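Local coordinates for nitrate regulatory protein (Klebsiella oxytoca, PDB 4AKK), which senses nitrate and nitrite and binds the leader RNA of the nasF operon to cause transcription antitermination, at the interface of chains A and B. Residues are numbered along the deposited sequence; one frame, centred on the assembly and turned at random. Chains: chain A/B, Nitrate regulatory protein.

Contacts 1 and 2 are overlapping parts of one larger interface, the centres of their C-alpha atoms about 6 Å apart, and both include A:Ile128, A:Ala129 and B:Trp41. Chain B contributes its N-terminal helix 37-53 to each. Contact 1 sets the indole of B:Trp41 between the end of helix 92-117 and helix 122-134 of chain A; contact 2 follows helix 122-134 along the same chain B helix, with B:Ile331, at the start of helix 331-339, backing B:Phe42 from within chain B. Because the interface is two-fold symmetric, the patch occurs twice in the deposited dimer, and the two copies could help hold the two subunits together.

Contact 1: the interface of chains A and B. Residues chain A 113, 116-117, 120, 128-129; chain B 37, 41.
B:Trp41, on helix 37-53, inserts its indole between two helices of chain A, with A:Ile128 of helix 122-134 on one face and A:Arg117, at the end of helix 92-117, toward the other. The buried areas identify the anchor: the tryptophan hides 100 Å² against this patch, A:Arg117 28 Å² and A:Ile128 25 Å². CG of the tryptophan lies anti to its carbonyl carbon (chi1 -75°), and chi2 of 104° turns the ring so that a broad face meets A:Ile128. The methyl CG2 of that isoleucine sits over the middle of the indole, 3.4 Å from CE2 of B:Trp41, a CH-pi contact with both the five- and six-membered rings. The other branch of A:Ile128 reaches toward the benzo rim, where its CD1 is 3.7 Å from CH2 of B:Trp41. Two carbons of one side chain thus follow the long axis of the indole.

A:Arg117 contributes the aliphatic part of its chain. Its CG is 3.5 Å from CH2 of B:Trp41, and CD lies above the rim of the face opposite A:Ile128. Bends at chi2 and chi3 lead the guanidinium away from a parallel stack; its plane makes 46° with the ring. The arginine therefore packs here through methylenes, and its NE remains 6.9 Å from OE2, a carboxylate oxygen of B:Glu37, too far for a salt bridge.

In the ring plane, CB of A:Ala120 meets the far edge, 3.9 Å from CZ3 of B:Trp41, and may limit how far the indole can advance. The carboxylate of B:Glu37, one helical turn earlier on the same chain, also lies at the edge in plane. Its OE2 accepts a weak hydrogen bond from the indole NE1 of B:Trp41 (3.3 Å), which may restrain the ring's rotation. That same OE2 lies 3.8 Å from the methyl CD1 of A:Leu113.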
# COMPACT_ATOMS: atom_id res chain seq x y z
N LEU A 113 24.20 -9.61 12.12
CA LEU A 113 23.22 -8.99 13.03
C LEU A 113 23.84 -8.08 14.10
O LEU A 113 23.18 -7.16 14.58
CB LEU A 113 22.33 -10.05 13.70
CG LEU A 113 21.27 -10.75 12.84
CD1 LEU A 113 20.51 -11.76 13.68
CD2 LEU A 113 20.31 -9.75 12.23
N ALA A 116 23.88 -4.49 13.24
CA ALA A 116 22.51 -4.01 13.04
C ALA A 116 21.87 -3.59 14.35
O ALA A 116 21.06 -2.66 14.39
CB ALA A 116 21.65 -5.06 12.34
N ARG A 117 22.23 -4.29 15.42
CA ARG A 117 21.73 -4.02 16.77
C ARG A 117 21.74 -2.55 17.16
O ARG A 117 20.77 -2.04 17.71
CB ARG A 117 22.57 -4.77 17.80
CG ARG A 117 22.22 -6.23 17.97
CD ARG A 117 22.29 -6.60 19.45
NE ARG A 117 21.25 -5.93 20.24
CZ ARG A 117 21.40 -4.75 20.84
NH1 ARG A 117 22.54 -4.09 20.75
NH2 ARG A 117 20.40 -4.24 21.54
N ALA A 120 18.99 -0.42 15.13
CA ALA A 120 17.71 -1.04 14.82
C ALA A 120 16.50 -0.37 15.48
O ALA A 120 16.45 -0.23 16.70
CB ALA A 120 17.75 -2.51 15.19
N ILE A 128 13.46 -9.15 13.33
CA ILE A 128 14.63 -9.96 13.60
C ILE A 128 14.35 -11.01 14.68
O ILE A 128 14.73 -12.17 14.54
CB ILE A 128 15.84 -9.07 13.97
CG1 ILE A 128 16.28 -8.26 12.74
CG2 ILE A 128 17.00 -9.91 14.50
CD1 ILE A 128 17.14 -7.06 13.07
N ALA A 129 13.68 -10.62 15.76
CA ALA A 129 13.34 -11.57 16.82
C ALA A 129 12.51 -12.72 16.26
O ALA A 129 12.75 -13.88 16.57
CB ALA A 129 12.61 -10.89 17.98
N GLU B 37 19.42 -15.31 22.30
CA GLU B 37 19.61 -14.07 21.55
C GLU B 37 18.26 -13.37 21.34
O GLU B 37 18.20 -12.14 21.25
CB GLU B 37 20.29 -14.33 20.20
CG GLU B 37 20.26 -13.12 19.26
CD GLU B 37 21.17 -13.28 18.05
OE1 GLU B 37 21.61 -14.41 17.78
OE2 GLU B 37 21.44 -12.26 17.38
N TRP B 41 16.76 -9.05 21.50
CA TRP B 41 16.07 -8.26 20.48
C TRP B 41 14.75 -7.70 21.01
O TRP B 41 14.37 -6.59 20.67
CB TRP B 41 15.86 -9.05 19.19
CG TRP B 41 17.12 -9.17 18.40
CD1 TRP B 41 17.92 -10.28 18.29
CD2 TRP B 41 17.76 -8.15 17.62
NE1 TRP B 41 19.00 -10.01 17.49
CE2 TRP B 41 18.92 -8.71 17.06
CE3 TRP B 41 17.44 -6.82 17.33
CZ2 TRP B 41 19.78 -7.98 16.23
CZ3 TRP B 41 18.29 -6.10 16.51
CH2 TRP B 41 19.44 -6.68 15.97

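Contact 2: the interface of chains A and B. Residues chain A 125, 128-129, 132; chain B 38, 41-42, 45, 331.
Two helices pack against each other here: 122-134 of chain A, within the nitrate- and nitrite-sensing NIT region, and the N-terminal helix 37-53 of chain B. Residues A:Cys125, A:Ala129 and A:Val132, spaced at about one helical turn, face B:Ala45, B:Phe42 and B:Val38, so the numbering rises along one helix as it falls along the other. This order shows that the two helices run antiparallel.

A:Ala129 hides 62 Å² and provides the small central surface. Its CB is 3.6 Å from CE2 of B:Phe42 and lies 3.5 Å above the plane of the phenyl ring, displaced toward the rim, in a CH-pi contact. Methyl CD1 of B:Ile331, from the start of helix 331-339, lies at the edge of that ring, in plane, where it may help hold the phenyl from within chain B.

A:Cys125 packs with two different atoms. Its CB is 3.6 Å from CB of B:Ala45, while SG approaches the indole of B:Trp41 in the ring plane, 3.7 Å from CE3. The chi1 of -65°, with SG anti to the carbonyl carbon, separates these roles: the sulfur points to the aromatic edge as CB rests against the chain B backbone, 3.5 Å from the carbonyl O of B:Trp41. The indole is thus met at its edge by sulfur, in addition to the isoleucine methyl over its face.

At the opposite end, A:Val132 and B:Val38 lie alongside each other with their side chains pointing opposite ways. The touching methyls are CG1 of A:Val132, anti to its backbone N (chi1 165°), and CG2 of B:Val38, 3.7 Å apart.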
# COMPACT_ATOMS: atom_id res chain seq x y z
N CYS A 125 13.74 -4.69 15.21
CA CYS A 125 13.96 -5.64 16.29
C CYS A 125 12.92 -6.75 16.31
O CYS A 125 13.26 -7.93 16.49
CB CYS A 125 13.97 -4.92 17.64
SG CYS A 125 15.35 -3.77 17.85
N ILE A 128 13.46 -9.15 13.33
CA ILE A 128 14.63 -9.96 13.60
C ILE A 128 14.35 -11.01 14.68
O ILE A 128 14.73 -12.17 14.54
CB ILE A 128 15.84 -9.07 13.97
CG1 ILE A 128 16.28 -8.26 12.74
CG2 ILE A 128 17.00 -9.91 14.50
CD1 ILE A 128 17.14 -7.06 13.07
N ALA A 129 13.68 -10.62 15.76
CA ALA A 129 13.34 -11.57 16.82
C ALA A 129 12.51 -12.72 16.26
O ALA A 129 12.75 -13.88 16.57
CB ALA A 129 12.61 -10.89 17.98
N VAL A 132 14.72 -14.97 14.04
CA VAL A 132 15.65 -15.71 14.90
C VAL A 132 14.95 -16.71 15.83
O VAL A 132 15.56 -17.67 16.29
CB VAL A 132 16.52 -14.73 15.72
CG1 VAL A 132 17.22 -15.45 16.86
CG2 VAL A 132 17.54 -14.06 14.81
N VAL B 38 17.19 -14.16 21.28
CA VAL B 38 15.86 -13.62 21.05
C VAL B 38 15.49 -12.61 22.13
O VAL B 38 14.96 -11.54 21.83
CB VAL B 38 14.80 -14.72 21.02
CG1 VAL B 38 13.41 -14.12 20.92
CG2 VAL B 38 15.06 -15.67 19.85
N TRP B 41 16.76 -9.05 21.50
CA TRP B 41 16.07 -8.26 20.48
C TRP B 41 14.75 -7.70 21.01
O TRP B 41 14.37 -6.59 20.67
CB TRP B 41 15.86 -9.05 19.19
CG TRP B 41 17.12 -9.17 18.40
CD1 TRP B 41 17.92 -10.28 18.29
CD2 TRP B 41 17.76 -8.15 17.62
NE1 TRP B 41 19.00 -10.01 17.49
CE2 TRP B 41 18.92 -8.71 17.06
CE3 TRP B 41 17.44 -6.82 17.33
CZ2 TRP B 41 19.78 -7.98 16.23
CZ3 TRP B 41 18.29 -6.10 16.51
CH2 TRP B 41 19.44 -6.68 15.97
N PHE B 42 14.08 -8.47 21.87
CA PHE B 42 12.87 -7.99 22.52
C PHE B 42 13.17 -6.94 23.56
O PHE B 42 12.42 -5.98 23.71
CB PHE B 42 12.08 -9.13 23.15
CG PHE B 42 11.27 -9.91 22.17
CD1 PHE B 42 10.20 -9.31 21.53
CD2 PHE B 42 11.61 -11.21 21.85
CE1 PHE B 42 9.46 -10.01 20.60
CE2 PHE B 42 10.86 -11.92 20.92
CZ PHE B 42 9.78 -11.32 20.30
N ALA B 45 13.76 -3.80 21.59
CA ALA B 45 12.47 -3.35 21.06
C ALA B 45 11.68 -2.69 22.18
O ALA B 45 11.17 -1.58 22.03
CB ALA B 45 11.71 -4.51 20.44
N ILE B 331 4.34 -15.85 18.06
CA ILE B 331 5.11 -14.63 17.87
C ILE B 331 4.75 -13.88 16.58
O ILE B 331 4.81 -12.65 16.54
CB ILE B 331 6.63 -14.92 17.92
CG1 ILE B 331 7.43 -13.62 18.01
CG2 ILE B 331 7.05 -15.77 16.73
CD1 ILE B 331 8.91 -13.84 18.24